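Local atomic coordinates of 2,3-dimethylmalate lyase (PDB entry 3FA4), a protein that belongs to the phosphoenolpyruvate phosphomutase family, is built on a TIM-type barrel of parallel strands, and binds a magnesium ion. Residues V186-G191 with P209-M214; A111-D116 with I158-S163. All coordinates share one frame; numbering follows the deposited sequence.

How the contacts relate
Both contacts join strands of one parallel barrel, their centres about 9 Å apart. Contact 2 comes first along the chain and pairs strand 111-114 with strand 156-161; contact 1 follows and brings strand 186-189 up to strand 211-213. Strand 156-161 also borders strand 186-189, so the two contacts share a continuous run of neighbours, 111-114, 156-161, 186-189 and 211-213. Probable backbone hydrogen bonds from A159 N to V186 O and from T161 N to F188 O tie them together. Contact 1 meets across the two outermost strands of the sheet and closes it into a barrel, while contact 2 lies nearer the magnesium ion.

Contact 1: residues V186-G191 with P209-M214; sequences VGFLEG and PLLLNM
F188 and L211 both set CG anti to the backbone N (chi1 175° and 177°), which carries the phenyl ring and the leucine branch to the same side of the strand pair. There L211 CD2 sits squarely over one face of the ring, 3.8 Å from the F188 ring centroid, a CH-pi contact that a branched aliphatic residue is well shaped to make. Farther along the ring, F188 CE2 meets N213 CB at 3.6 Å, so the phenyl group is packed against two alternate side chains of the partner strand that point toward it.

E190 bends at chi2 and brings its carboxylate back to N213. The N213 amide and the E190 carboxylate lie nearly in one plane, 15° apart, and N213 ND2 donates to the syn lone pair of E190 OE1 at 2.8 Å. A carboxylate and a primary amide suit this spot, where the backbones have drawn apart. In the widening gap a water accepts from N213 N at 2.8 Å and donates to L189 O at 2.7 Å.

At the other end the backbones pair directly. G187 N donates to P209 O (2.8 Å), and L211 N returns a bond to G187 O (3.1 Å), making a single bridge. Having no side chain, G187 lets L210 CD2 settle 3.7 Å from its CA; P209 takes part in this pairing through its carbonyl, for which no N-H is needed.

The two strands are consecutive, joined through helix 195-204 in a beta-alpha-beta crossover, and their pairing closes the barrel. L211 packs on I235 and I237 of strand 235-238, and F188 meets I158 and R160 of strand 156-161, its ring standing edge-to-face with H113.

Contact 2: residues A111-D116 with I158-S163; sequences AFHIED and IARTDS
E115 and R160 lie side by side and point the same way, the carboxylate stacked over one face of the guanidinium, OE1 offset toward its rim, with the planes 7° apart. E115 OE1 is 3.5 Å from R160 NE, yet no N-H aims at it: this salt bridge works by charge alone. The N-H groups of NE and NH2 are turned to D162, which takes R160 side-on at the guanidinium edge, NE donating to D162 OD2 at 3.0 Å and NH2 to OD1. Arginine suits the place because it can offer its face to one acid and its edge to another. The two acids are close, E115 OE2 lying 3.6 Å from D162 OD2, and the arginine, with K129 bridged to D162 OD1, probably offsets their repulsion; E115 OE2 also accepts a hydrogen bond from Q117 NE2.

D116, next along the chain, binds the far strand's end through its carboxylate. Its CG stands between the backbone N and the carbonyl carbon (chi1 52°), which swings the carboxylate across. D116 OD1 receives D162 N on its syn lone pair, 2.8 Å and almost straight at 177°. D116 OD2 takes the T161 hydroxyl in a short bond, 2.5 Å from OG1, and also a salt bridge from R175. T161 OG1 in turn accepts from S163 N (3.3 Å), an ST turn that begins the loop.

Where the strands run side by side, ordinary parallel hydrogen bonds link F112, I114, I158 and R160. On one face H113 CB rests on I158 CB at 3.8 Å, its ring end held by Y43, while I158 CD1 reaches A111 CB.

Strand 83-86 flanks 111-114 and strand 186-189 flanks 156-161. The inner face carries H113, I158 and R160, with E115 about 4 Å from the magnesium ion; outside, I114 packs on helix 134-151 and A159 on helices 134-151 and 169-181.

Contact 1: residues V186-G191 with P209-M214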
loop_
_atom_site.group_PDB
_atom_site.type_symbol
_atom_site.label_atom_id
_atom_site.label_comp_id
_atom_site.label_asym_id
_atom_site.label_seq_id
_atom_site.Cartn_x
_atom_site.Cartn_y
_atom_site.Cartn_z
ATOM N N VAL B 186 11.339 -28.032 4.176
ATOM C CA VAL B 186 10.459 -28.876 3.374
ATOM C C VAL B 186 10.946 -28.792 1.946
ATOM O O VAL B 186 11.425 -27.689 1.487
ATOM C CB VAL B 186 8.987 -28.356 3.438
ATOM C CG1 VAL B 186 8.054 -29.205 2.624
ATOM C CG2 VAL B 186 8.528 -28.253 4.907
ATOM N N GLY B 187 10.843 -29.916 1.232
ATOM C CA GLY B 187 11.062 -29.902 -0.230
ATOM C C GLY B 187 9.844 -29.990 -1.119
ATOM O O GLY B 187 8.916 -30.714 -0.837
ATOM N N PHE B 188 9.896 -29.342 -2.283
ATOM C CA PHE B 188 8.704 -29.142 -3.141
ATOM C C PHE B 188 9.206 -29.340 -4.592
ATOM O O PHE B 188 9.808 -28.421 -5.168
ATOM C CB PHE B 188 8.211 -27.679 -2.859
ATOM C CG PHE B 188 7.016 -27.171 -3.737
ATOM C CD1 PHE B 188 6.337 -26.018 -3.378
ATOM C CD2 PHE B 188 6.557 -27.851 -4.825
ATOM C CE1 PHE B 188 5.267 -25.562 -4.095
ATOM C CE2 PHE B 188 5.532 -27.374 -5.536
ATOM C CZ PHE B 188 4.889 -26.206 -5.175
ATOM N N LEU B 189 9.027 -30.552 -5.139
ATOM C CA LEU B 189 9.305 -30.883 -6.540
ATOM C C LEU B 189 8.059 -30.624 -7.392
ATOM O O LEU B 189 7.064 -31.383 -7.374
ATOM C CB LEU B 189 9.714 -32.350 -6.680
ATOM C CG LEU B 189 10.763 -32.831 -7.707
ATOM C CD1 LEU B 189 10.437 -34.275 -8.123
ATOM C CD2 LEU B 189 10.905 -31.965 -8.922
ATOM N N GLU B 190 8.114 -29.523 -8.110
ATOM C CA GLU B 190 7.005 -29.048 -8.900
ATOM C C GLU B 190 6.810 -29.933 -10.096
ATOM O O GLU B 190 7.757 -30.266 -10.833
ATOM C CB GLU B 190 7.216 -27.574 -9.304
ATOM C CG GLU B 190 6.163 -27.003 -10.365
ATOM C CD GLU B 190 4.705 -26.882 -9.821
ATOM O OE1 GLU B 190 4.368 -27.472 -8.764
ATOM O OE2 GLU B 190 3.872 -26.233 -10.469
ATOM N N GLY B 191 5.573 -30.332 -10.276
ATOM C CA GLY B 191 5.187 -31.095 -11.457
ATOM C C GLY B 191 5.654 -32.525 -11.565
ATOM O O GLY B 191 5.984 -32.988 -12.657
ATOM N N PRO B 209 10.620 -33.612 5.090
ATOM C CA PRO B 209 9.232 -33.460 4.676
ATOM C C PRO B 209 9.107 -32.946 3.267
ATOM O O PRO B 209 9.864 -32.050 2.828
ATOM C CB PRO B 209 8.641 -32.442 5.682
ATOM C CG PRO B 209 9.566 -32.432 6.794
ATOM C CD PRO B 209 10.917 -32.741 6.236
ATOM N N LEU B 210 8.182 -33.531 2.540
ATOM C CA LEU B 210 7.879 -33.056 1.229
ATOM C C LEU B 210 6.451 -32.688 1.037
ATOM O O LEU B 210 5.609 -33.097 1.778
ATOM C CB LEU B 210 8.390 -33.979 0.141
ATOM C CG LEU B 210 9.783 -34.599 0.213
ATOM C CD1 LEU B 210 9.931 -35.627 -0.800
ATOM C CD2 LEU B 210 10.836 -33.605 0.037
ATOM N N LEU B 211 6.226 -31.854 0.041
ATOM C CA LEU B 211 4.971 -31.223 -0.224
ATOM C C LEU B 211 4.592 -31.625 -1.619
ATOM O O LEU B 211 5.354 -31.447 -2.518
ATOM C CB LEU B 211 5.109 -29.706 -0.169
ATOM C CG LEU B 211 3.941 -28.776 -0.481
ATOM C CD1 LEU B 211 4.089 -27.538 0.262
ATOM C CD2 LEU B 211 3.756 -28.484 -1.905
ATOM N N LEU B 212 3.411 -32.177 -1.786
ATOM C CA LEU B 212 2.859 -32.396 -3.092
ATOM C C LEU B 212 1.988 -31.272 -3.599
ATOM O O LEU B 212 1.046 -30.900 -2.984
ATOM C CB LEU B 212 2.127 -33.722 -3.162
ATOM C CG LEU B 212 1.336 -34.105 -4.402
ATOM C CD1 LEU B 212 2.191 -34.346 -5.544
ATOM C CD2 LEU B 212 0.490 -35.261 -4.122
ATOM N N ASN B 213 2.316 -30.754 -4.753
ATOM C CA ASN B 213 1.437 -29.811 -5.418
ATOM C C ASN B 213 0.353 -30.412 -6.367
ATOM O O ASN B 213 0.606 -30.834 -7.536
ATOM C CB ASN B 213 2.236 -28.748 -6.145
ATOM C CG ASN B 213 1.345 -27.649 -6.706
ATOM O OD1 ASN B 213 0.242 -27.321 -6.175
ATOM N ND2 ASN B 213 1.815 -27.065 -7.807
ATOM N N MET B 214 -0.879 -30.420 -5.867
ATOM C CA MET B 214 -1.940 -31.106 -6.561
ATOM C C MET B 214 -2.860 -30.140 -7.302
ATOM O O MET B 214 -3.946 -29.783 -6.860
ATOM C CB MET B 214 -2.743 -31.999 -5.587
ATOM C CG MET B 214 -3.663 -33.015 -6.286
ATOM S SD MET B 214 -2.707 -34.177 -7.232
ATOM C CE MET B 214 -2.730 -33.428 -8.856
HETATM O O HOH W 1 4.788 -31.321 -6.011
#

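Contact 2: residues A111-D116 with I158-S163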
loop_
_atom_site.group_PDB
_atom_site.type_symbol
_atom_site.label_atom_id
_atom_site.label_comp_id
_atom_site.label_asym_id
_atom_site.label_seq_id
_atom_site.Cartn_x
_atom_site.Cartn_y
_atom_site.Cartn_z
ATOM N N ALA B 111 4.514 -20.657 6.651
ATOM C CA ALA B 111 5.516 -21.226 5.783
ATOM C C ALA B 111 5.441 -20.445 4.472
ATOM O O ALA B 111 4.419 -19.876 4.198
ATOM C CB ALA B 111 5.202 -22.700 5.524
ATOM N N PHE B 112 6.503 -20.404 3.678
ATOM C CA PHE B 112 6.412 -19.800 2.319
ATOM C C PHE B 112 7.300 -20.597 1.418
ATOM O O PHE B 112 8.315 -21.095 1.867
ATOM C CB PHE B 112 6.869 -18.315 2.293
ATOM C CG PHE B 112 8.246 -18.064 2.852
ATOM C CD1 PHE B 112 9.360 -18.083 2.032
ATOM C CD2 PHE B 112 8.426 -17.767 4.182
ATOM C CE1 PHE B 112 10.636 -17.801 2.540
ATOM C CE2 PHE B 112 9.691 -17.518 4.709
ATOM C CZ PHE B 112 10.798 -17.527 3.882
ATOM N N HIS B 113 6.941 -20.790 0.164
ATOM C CA HIS B 113 7.973 -21.402 -0.691
ATOM C C HIS B 113 8.805 -20.426 -1.535
ATOM O O HIS B 113 8.287 -19.452 -1.975
ATOM C CB HIS B 113 7.471 -22.587 -1.558
ATOM C CG HIS B 113 6.208 -22.324 -2.309
ATOM N ND1 HIS B 113 6.171 -21.606 -3.503
ATOM C CD2 HIS B 113 4.933 -22.715 -2.061
ATOM C CE1 HIS B 113 4.920 -21.546 -3.940
ATOM N NE2 HIS B 113 4.148 -22.212 -3.088
ATOM N N ILE B 114 10.069 -20.777 -1.782
ATOM C CA ILE B 114 11.021 -20.010 -2.647
ATOM C C ILE B 114 11.639 -20.931 -3.723
ATOM O O ILE B 114 12.081 -22.027 -3.404
ATOM C CB ILE B 114 12.115 -19.301 -1.768
ATOM C CG1 ILE B 114 11.654 -17.887 -1.461
ATOM C CG2 ILE B 114 13.495 -19.215 -2.460
ATOM C CD1 ILE B 114 12.488 -17.282 -0.560
ATOM N N GLU B 115 11.596 -20.504 -4.979
ATOM C CA GLU B 115 11.944 -21.367 -6.114
ATOM C C GLU B 115 13.233 -20.950 -6.853
ATOM O O GLU B 115 13.841 -19.879 -6.538
ATOM C CB GLU B 115 10.755 -21.500 -7.096
ATOM C CG GLU B 115 10.399 -20.238 -7.808
ATOM C CD GLU B 115 8.931 -20.152 -8.306
ATOM O OE1 GLU B 115 7.998 -20.130 -7.492
ATOM O OE2 GLU B 115 8.705 -19.954 -9.542
ATOM N N ASP B 116 13.669 -21.793 -7.815
ATOM C CA ASP B 116 14.982 -21.636 -8.473
ATOM C C ASP B 116 14.923 -20.925 -9.872
ATOM O O ASP B 116 15.913 -20.880 -10.620
ATOM C CB ASP B 116 15.719 -22.985 -8.517
ATOM C CG ASP B 116 14.885 -24.076 -9.112
ATOM O OD1 ASP B 116 13.680 -23.831 -9.362
ATOM O OD2 ASP B 116 15.418 -25.170 -9.334
ATOM N N ILE B 158 10.092 -23.508 2.739
ATOM C CA ILE B 158 9.902 -24.565 1.763
ATOM C C ILE B 158 10.777 -24.282 0.558
ATOM O O ILE B 158 10.714 -23.173 0.081
ATOM C CB ILE B 158 8.445 -24.734 1.369
ATOM C CG1 ILE B 158 7.551 -24.799 2.650
ATOM C CG2 ILE B 158 8.347 -25.949 0.473
ATOM C CD1 ILE B 158 6.069 -25.118 2.472
ATOM N N ALA B 159 11.606 -25.257 0.127
ATOM C CA ALA B 159 12.483 -25.149 -1.036
ATOM C C ALA B 159 11.793 -25.797 -2.246
ATOM O O ALA B 159 11.564 -26.979 -2.291
ATOM C CB ALA B 159 13.871 -25.797 -0.748
ATOM N N ARG B 160 11.401 -24.985 -3.211
ATOM C CA ARG B 160 10.794 -25.449 -4.424
ATOM C C ARG B 160 11.806 -25.448 -5.577
ATOM O O ARG B 160 12.665 -24.557 -5.682
ATOM C CB ARG B 160 9.623 -24.519 -4.745
ATOM C CG ARG B 160 8.995 -24.803 -6.046
ATOM C CD ARG B 160 7.840 -23.943 -6.230
ATOM N NE ARG B 160 7.654 -23.655 -7.637
ATOM C CZ ARG B 160 6.486 -23.380 -8.201
ATOM N NH1 ARG B 160 5.390 -23.319 -7.476
ATOM N NH2 ARG B 160 6.438 -23.132 -9.495
ATOM N N THR B 161 11.681 -26.452 -6.431
ATOM C CA THR B 161 12.437 -26.528 -7.639
ATOM C C THR B 161 11.572 -26.750 -8.847
ATOM O O THR B 161 10.671 -27.620 -8.880
ATOM C CB THR B 161 13.627 -27.485 -7.593
ATOM O OG1 THR B 161 14.358 -27.376 -8.812
ATOM C CG2 THR B 161 13.235 -28.997 -7.260
ATOM N N ASP B 162 11.799 -25.849 -9.818
ATOM C CA ASP B 162 11.056 -25.886 -11.059
ATOM C C ASP B 162 11.878 -26.522 -12.147
ATOM O O ASP B 162 11.554 -26.343 -13.327
ATOM C CB ASP B 162 10.592 -24.487 -11.452
ATOM C CG ASP B 162 9.515 -23.974 -10.528
ATOM O OD1 ASP B 162 8.323 -24.275 -10.720
ATOM O OD2 ASP B 162 9.861 -23.313 -9.567
ATOM N N SER B 163 12.926 -27.267 -11.757
ATOM C CA SER B 163 13.905 -27.822 -12.747
ATOM C C SER B 163 13.541 -29.120 -13.427
ATOM O O SER B 163 14.222 -29.482 -14.354
ATOM C CB SER B 163 15.286 -27.972 -12.147
ATOM O OG SER B 163 15.251 -28.914 -11.112
#